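Local coordinates for protein succinate dehydrogenase subunit A (Mycolicibacterium smegmatis MC2 51, PDB 6LUM) that probably oxidises succinate to fumarate as the FAD-carrying flavoprotein subunit of the succinate dehydrogenase complex, at residues Y210-N215 with S461-A466; Q477-I482 with L517-V522. All coordinates share one frame; numbering follows the deposited sequence.

Contact 1: residues Y210-N215 with S461-A466. With FAD (flavin-adenine dinucleotide), chain Y.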
loop_
_atom_site.group_PDB
_atom_site.type_symbol
_atom_site.label_atom_id
_atom_site.label_comp_id
_atom_site.label_asym_id
_atom_site.label_seq_id
_atom_site.Cartn_x
_atom_site.Cartn_y
_atom_site.Cartn_z
ATOM N N TYR D 210 41.549 -1.432 32.683
ATOM C CA TYR D 210 42.230 -0.319 33.310
ATOM C C TYR D 210 41.281 0.324 34.301
ATOM O O TYR D 210 40.098 0.497 34.010
ATOM C CB TYR D 210 42.668 0.704 32.278
ATOM C CG TYR D 210 43.857 0.280 31.471
ATOM C CD1 TYR D 210 45.118 0.333 32.004
ATOM C CD2 TYR D 210 43.715 -0.168 30.182
ATOM C CE1 TYR D 210 46.191 -0.046 31.285
ATOM C CE2 TYR D 210 44.789 -0.560 29.461
ATOM C CZ TYR D 210 46.026 -0.494 30.017
ATOM O OH TYR D 210 47.122 -0.876 29.302
ATOM N N LYS D 211 41.795 0.670 35.478
ATOM C CA LYS D 211 40.938 1.275 36.487
ATOM C C LYS D 211 40.368 2.587 35.989
ATOM O O LYS D 211 39.149 2.787 35.984
ATOM C CB LYS D 211 41.715 1.492 37.778
ATOM C CG LYS D 211 40.828 1.752 38.971
ATOM C CD LYS D 211 41.645 1.919 40.224
ATOM C CE LYS D 211 42.839 2.803 39.957
ATOM N NZ LYS D 211 43.789 2.809 41.095
ATOM N N THR D 212 41.236 3.489 35.551
ATOM C CA THR D 212 40.826 4.788 35.038
ATOM C C THR D 212 40.718 4.684 33.525
ATOM O O THR D 212 41.730 4.664 32.824
ATOM C CB THR D 212 41.833 5.855 35.446
ATOM O OG1 THR D 212 42.058 5.773 36.856
ATOM C CG2 THR D 212 41.286 7.224 35.143
ATOM N N THR D 213 39.490 4.607 33.028
ATOM C CA THR D 213 39.216 4.448 31.612
ATOM C C THR D 213 37.980 5.245 31.249
ATOM O O THR D 213 37.190 5.625 32.109
ATOM C CB THR D 213 39.006 2.987 31.238
ATOM O OG1 THR D 213 38.746 2.891 29.838
ATOM C CG2 THR D 213 37.841 2.428 31.974
ATOM N N SER D 214 37.811 5.489 29.962
ATOM C CA SER D 214 36.659 6.228 29.484
ATOM C C SER D 214 35.613 5.347 28.828
ATOM O O SER D 214 34.548 5.851 28.473
ATOM C CB SER D 214 37.096 7.300 28.496
ATOM O OG SER D 214 37.145 6.775 27.194
ATOM N N ASN D 215 35.875 4.054 28.666
ATOM C CA ASN D 215 34.956 3.198 27.941
ATOM C C ASN D 215 33.758 2.832 28.804
ATOM O O ASN D 215 33.724 3.066 30.008
ATOM C CB ASN D 215 35.657 1.936 27.467
ATOM C CG ASN D 215 36.921 2.228 26.736
ATOM O OD1 ASN D 215 36.933 2.371 25.522
ATOM N ND2 ASN D 215 38.005 2.320 27.469
ATOM N N SER D 461 46.254 -3.210 39.115
ATOM C CA SER D 461 47.595 -3.613 38.711
ATOM C C SER D 461 47.933 -3.106 37.320
ATOM O O SER D 461 49.042 -2.613 37.083
ATOM C CB SER D 461 47.709 -5.132 38.771
ATOM O OG SER D 461 48.841 -5.589 38.070
ATOM N N MET D 462 46.991 -3.216 36.386
ATOM C CA MET D 462 47.244 -2.743 35.032
ATOM C C MET D 462 47.447 -1.241 35.009
ATOM O O MET D 462 48.421 -0.758 34.434
ATOM C CB MET D 462 46.101 -3.142 34.108
ATOM C CG MET D 462 46.142 -4.584 33.672
ATOM S SD MET D 462 47.390 -4.904 32.425
ATOM C CE MET D 462 46.556 -4.312 30.965
ATOM N N ASP D 463 46.561 -0.479 35.649
ATOM C CA ASP D 463 46.723 0.967 35.619
ATOM C C ASP D 463 47.929 1.431 36.418
ATOM O O ASP D 463 48.384 2.559 36.230
ATOM C CB ASP D 463 45.455 1.639 36.126
ATOM C CG ASP D 463 45.242 3.001 35.517
ATOM O OD1 ASP D 463 44.251 3.175 34.780
ATOM O OD2 ASP D 463 46.056 3.906 35.773
ATOM N N ASN D 464 48.467 0.597 37.300
ATOM C CA ASN D 464 49.726 0.947 37.942
ATOM C C ASN D 464 50.907 0.705 37.013
ATOM O O ASN D 464 51.760 1.581 36.845
ATOM C CB ASN D 464 49.901 0.147 39.230
ATOM C CG ASN D 464 49.558 0.943 40.460
ATOM O OD1 ASN D 464 49.512 2.169 40.427
ATOM N ND2 ASN D 464 49.323 0.249 41.564
ATOM N N ASN D 465 50.970 -0.479 36.396
ATOM C CA ASN D 465 52.164 -0.924 35.684
ATOM C C ASN D 465 52.080 -0.733 34.173
ATOM O O ASN D 465 52.924 -0.050 33.589
ATOM C CB ASN D 465 52.430 -2.390 36.016
ATOM C CG ASN D 465 52.591 -2.618 37.488
ATOM O OD1 ASN D 465 52.224 -3.663 38.010
ATOM N ND2 ASN D 465 53.139 -1.632 38.176
ATOM N N ALA D 466 51.087 -1.325 33.523
ATOM C CA ALA D 466 50.983 -1.266 32.066
ATOM C C ALA D 466 50.159 -0.056 31.628
ATOM O O ALA D 466 49.165 -0.164 30.918
ATOM C CB ALA D 466 50.392 -2.560 31.529
HETATM P PA FAD Y . 30.939 -0.087 19.758
HETATM O O1A FAD Y . 30.072 1.059 19.299
HETATM O O2A FAD Y . 32.118 0.175 20.665
HETATM O O5B FAD Y . 29.993 -1.180 20.468
HETATM C C5B FAD Y . 30.144 -2.569 20.179
HETATM C C4B FAD Y . 28.776 -3.182 19.911
HETATM O O4B FAD Y . 28.908 -4.589 19.694
HETATM C C3B FAD Y . 27.838 -2.976 21.091
HETATM O O3B FAD Y . 26.753 -2.122 20.703
HETATM C C2B FAD Y . 27.374 -4.365 21.510
HETATM O O2B FAD Y . 25.952 -4.522 21.436
HETATM C C1B FAD Y . 28.048 -5.341 20.556
HETATM N N9A FAD Y . 28.842 -6.330 21.327
HETATM C C8A FAD Y . 30.014 -6.090 21.945
HETATM N N7A FAD Y . 30.479 -7.206 22.561
HETATM C C5A FAD Y . 29.590 -8.193 22.338
HETATM C C6A FAD Y . 29.467 -9.623 22.704
HETATM N N6A FAD Y . 30.414 -10.240 23.451
HETATM N N1A FAD Y . 28.378 -10.293 22.265
HETATM C C2A FAD Y . 27.430 -9.692 21.522
HETATM N N3A FAD Y . 27.476 -8.399 21.154
HETATM C C4A FAD Y . 28.513 -7.609 21.524
HETATM N N1 FAD Y . 35.889 8.260 18.043
HETATM C C2 FAD Y . 35.889 9.325 17.202
HETATM O O2 FAD Y . 36.227 9.148 16.011
HETATM N N3 FAD Y . 35.542 10.563 17.596
HETATM C C4 FAD Y . 35.167 10.834 18.853
HETATM O O4 FAD Y . 34.850 11.995 19.189
HETATM C C4X FAD Y . 35.140 9.725 19.836
HETATM N N5 FAD Y . 34.775 9.915 21.123
HETATM C C5X FAD Y . 34.761 8.882 21.998
HETATM C C6 FAD Y . 34.381 9.101 23.317
HETATM C C7 FAD Y . 34.363 8.045 24.222
HETATM C C7M FAD Y . 33.952 8.287 25.651
HETATM C C8 FAD Y . 34.749 6.679 23.781
HETATM C C8M FAD Y . 34.728 5.538 24.764
HETATM C C9 FAD Y . 35.129 6.455 22.463
HETATM C C9A FAD Y . 35.147 7.510 21.558
HETATM N N10 FAD Y . 35.530 7.291 20.220
HETATM C C10 FAD Y . 35.535 8.387 19.338
HETATM C "C1'" FAD Y . 35.916 5.955 19.760
HETATM C "C2'" FAD Y . 34.917 5.468 18.716
HETATM O "O2'" FAD Y . 33.585 5.756 19.158
HETATM C "C3'" FAD Y . 35.060 3.970 18.479
HETATM O "O3'" FAD Y . 36.143 3.731 17.573
HETATM C "C4'" FAD Y . 33.776 3.383 17.902
HETATM O "O4'" FAD Y . 32.652 3.905 18.620
HETATM C "C5'" FAD Y . 33.778 1.862 17.996
HETATM O "O5'" FAD Y . 32.441 1.377 17.890
HETATM P P FAD Y . 32.141 -0.063 17.235
HETATM O O1P FAD Y . 31.097 0.116 16.159
HETATM O O2P FAD Y . 33.461 -0.716 16.904
HETATM O O3P FAD Y . 31.471 -0.871 18.456
#
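Tyr210 and Thr212 hydrogen-bond to Ala466 and Asp463, at the end of helix 451-465 and the residue that follows it. The phenol OH of Tyr210 donates to the backbone O of Ala466 at 2.7 Å, almost in line with the carbonyl (C=O...donor angle 169°), and that oxygen sits at the edge of the ring, near its plane. With CG anti to its backbone N (chi1 -151°), Asp463 brings its carboxylate to the loop, where OD1 takes the N-H of Thr212 at 3.1 Å, the donor standing 48° out of the carboxylate plane. Lys211 NZ hydrogen-bonds Gln460; Asp463 OD2, of opposite charge, is near NZ of Lys211 but not in contact (5.9 Å).

Apolar contact fills in beside the phenol. Met462 curls through its last two torsions, bringing CE to 4.0 Å from Tyr210 CZ, and Lys211 lays its CB against Asp463 CB. Outside the pair, the rings of His240 and Phe242 meet Tyr210 edge to face.

Further along the loop, Ser214 OG lies 3.6 Å from the flavin methyl C8M. The arrangement is thus a loop of the FAD-binding domain, reaching the dimethylbenzene end of the isoalloxazine, pinned at its other end to the helical C-terminal region of the fumarate reductase/succinate dehydrogenase flavoprotein family.

Contact 2: residues Q477-I482 with L517-V522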
loop_
_atom_site.group_PDB
_atom_site.type_symbol
_atom_site.label_atom_id
_atom_site.label_comp_id
_atom_site.label_asym_id
_atom_site.label_seq_id
_atom_site.Cartn_x
_atom_site.Cartn_y
_atom_site.Cartn_z
ATOM N N GLN D 477 56.278 -7.349 36.849
ATOM C CA GLN D 477 55.394 -7.339 38.007
ATOM C C GLN D 477 53.949 -7.567 37.592
ATOM O O GLN D 477 53.228 -8.356 38.212
ATOM C CB GLN D 477 55.534 -6.017 38.754
ATOM C CG GLN D 477 54.620 -5.886 39.944
ATOM C CD GLN D 477 55.074 -6.729 41.106
ATOM O OE1 GLN D 477 56.219 -7.169 41.157
ATOM N NE2 GLN D 477 54.178 -6.960 42.053
ATOM N N ALA D 478 53.508 -6.882 36.538
ATOM C CA ALA D 478 52.143 -7.071 36.069
ATOM C C ALA D 478 51.922 -8.479 35.541
ATOM O O ALA D 478 50.822 -9.018 35.673
ATOM C CB ALA D 478 51.802 -6.039 35.000
ATOM N N LEU D 479 52.946 -9.098 34.955
ATOM C CA LEU D 479 52.799 -10.482 34.509
ATOM C C LEU D 479 52.581 -11.424 35.685
ATOM O O LEU D 479 51.706 -12.299 35.639
ATOM C CB LEU D 479 54.016 -10.919 33.706
ATOM C CG LEU D 479 53.811 -10.946 32.198
ATOM C CD1 LEU D 479 55.066 -11.436 31.520
ATOM C CD2 LEU D 479 52.633 -11.823 31.855
ATOM N N THR D 480 53.379 -11.276 36.744
ATOM C CA THR D 480 53.167 -12.123 37.916
ATOM C C THR D 480 51.796 -11.870 38.532
ATOM O O THR D 480 51.112 -12.812 38.953
ATOM C CB THR D 480 54.254 -11.900 38.960
ATOM O OG1 THR D 480 54.006 -10.670 39.646
ATOM C CG2 THR D 480 55.617 -11.852 38.309
ATOM N N ASP D 481 51.378 -10.604 38.588
ATOM C CA ASP D 481 50.056 -10.286 39.115
ATOM C C ASP D 481 48.964 -10.973 38.311
ATOM O O ASP D 481 48.031 -11.550 38.878
ATOM C CB ASP D 481 49.838 -8.775 39.116
ATOM C CG ASP D 481 50.629 -8.074 40.193
ATOM O OD1 ASP D 481 51.451 -8.739 40.854
ATOM O OD2 ASP D 481 50.430 -6.855 40.378
ATOM N N ILE D 482 49.058 -10.917 36.984
ATOM C CA ILE D 482 48.013 -11.499 36.154
ATOM C C ILE D 482 48.016 -13.011 36.259
ATOM O O ILE D 482 46.959 -13.640 36.204
ATOM C CB ILE D 482 48.165 -11.031 34.701
ATOM C CG1 ILE D 482 47.871 -9.545 34.609
ATOM C CG2 ILE D 482 47.209 -11.754 33.807
ATOM C CD1 ILE D 482 47.919 -9.028 33.228
ATOM N N LEU D 517 42.973 -10.816 27.622
ATOM C CA LEU D 517 43.447 -9.642 26.902
ATOM C C LEU D 517 44.506 -8.891 27.688
ATOM O O LEU D 517 45.428 -8.321 27.095
ATOM C CB LEU D 517 42.280 -8.726 26.575
ATOM C CG LEU D 517 41.206 -9.401 25.740
ATOM C CD1 LEU D 517 40.109 -8.430 25.416
ATOM C CD2 LEU D 517 41.817 -9.952 24.484
ATOM N N ALA D 518 44.408 -8.882 29.013
ATOM C CA ALA D 518 45.440 -8.235 29.802
ATOM C C ALA D 518 46.783 -8.913 29.605
ATOM O O ALA D 518 47.809 -8.241 29.441
ATOM C CB ALA D 518 45.045 -8.239 31.270
ATOM N N GLU D 519 46.808 -10.245 29.610
ATOM C CA GLU D 519 48.096 -10.905 29.419
ATOM C C GLU D 519 48.632 -10.684 28.014
ATOM O O GLU D 519 49.843 -10.529 27.833
ATOM C CB GLU D 519 48.005 -12.394 29.711
ATOM C CG GLU D 519 49.338 -12.963 30.142
ATOM C CD GLU D 519 49.362 -14.476 30.162
ATOM O OE1 GLU D 519 50.389 -15.062 29.761
ATOM O OE2 GLU D 519 48.357 -15.084 30.582
ATOM N N VAL D 520 47.755 -10.670 27.007
ATOM C CA VAL D 520 48.205 -10.379 25.642
ATOM C C VAL D 520 48.871 -9.015 25.581
ATOM O O VAL D 520 49.964 -8.858 25.020
ATOM C CB VAL D 520 47.035 -10.453 24.654
ATOM C CG1 VAL D 520 47.519 -10.148 23.276
ATOM C CG2 VAL D 520 46.423 -11.794 24.695
ATOM N N THR D 521 48.210 -8.001 26.140
ATOM C CA THR D 521 48.766 -6.655 26.136
ATOM C C THR D 521 50.117 -6.617 26.826
ATOM O O THR D 521 51.063 -6.006 26.323
ATOM C CB THR D 521 47.804 -5.688 26.812
ATOM O OG1 THR D 521 46.607 -5.590 26.040
ATOM C CG2 THR D 521 48.428 -4.329 26.926
ATOM N N VAL D 522 50.233 -7.274 27.977
ATOM C CA VAL D 522 51.474 -7.167 28.736
ATOM C C VAL D 522 52.619 -7.867 28.017
ATOM O O VAL D 522 53.739 -7.352 27.978
ATOM C CB VAL D 522 51.286 -7.707 30.160
ATOM C CG1 VAL D 522 52.614 -7.793 30.851
ATOM C CG2 VAL D 522 50.362 -6.805 30.932
#
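Ile482 of helix 472-488 packs against Ala518, Glu519 and Val522 of helix 503-527, and its side chain can be followed outward atom by atom. CB carries two branches. Ile482 CG2, anti to the backbone N, lies 4.2 Å from Glu519 CB, whereas CG1 sits beside the backbone N (chi1 -68°) and carries CD1, the atom that does most of the touching. Ile482 CD1 meets Ala518 CB at 3.6 Å. The same Ile482 CD1 lies 4.0 Å from the backbone N of Glu519. Val522 CG2 is also 4.0 Å from Ile482 CD1. One methyl therefore bears on a full turn of the facing helix, from Ala518 to Val522.

A turn earlier on its own helix, Leu479 takes up the other branch of Val522. Leu479 CG comes to 3.6 Å from Val522 CG1, the two side chains lying alongside one another and running opposite ways. Leu479 CD2 reaches the aliphatic CG of Glu519 at 3.9 Å, where the chains cross at about a right angle. Ala478 adds a looser touch on Val522 CG2. The local axes run nearly antiparallel, at 159°, with a closest approach of 10.1 Å.

Beyond its methylenes, Glu519 takes its carboxylate to helix 472-488 outside the segment: OE2 forms a salt bridge with Lys486, and OE1 a weak hydrogen bond with His483. Leu458 and Met462 of helix 451-465 touch Ala518 and Val522.

No hydrogen bond joins the two segments themselves, so their cohesion is van der Waals and hydrophobic, with the adjoining salt bridge probably adding an electrostatic tie between the helices.

In the fold
Helix 451-465 supplies one side of contact 1 and covers part of contact 2; the two centres are 12 Å apart. Its last residues, with Ala466 just beyond, receive the loop in contact 1, and Met462 also turns its sulphur to contact 2, with SD 3.8 Å from Val522 CG2. Ser461 OG probably hydrogen-bonds Asp481 OD2 at 3.1 Å, linking this helix to helix 472-488, which follows it in the chain. Asn465 packs on Gln477 and Ala478. The FAD is approached from contact 1, through Ser214 and Asn215 of its pocket; contact 2 holds none of the pocket residues and lies on the same side of the chain's centre, joined to the loop through Met209, which touches Met462, Ala518 and Thr521.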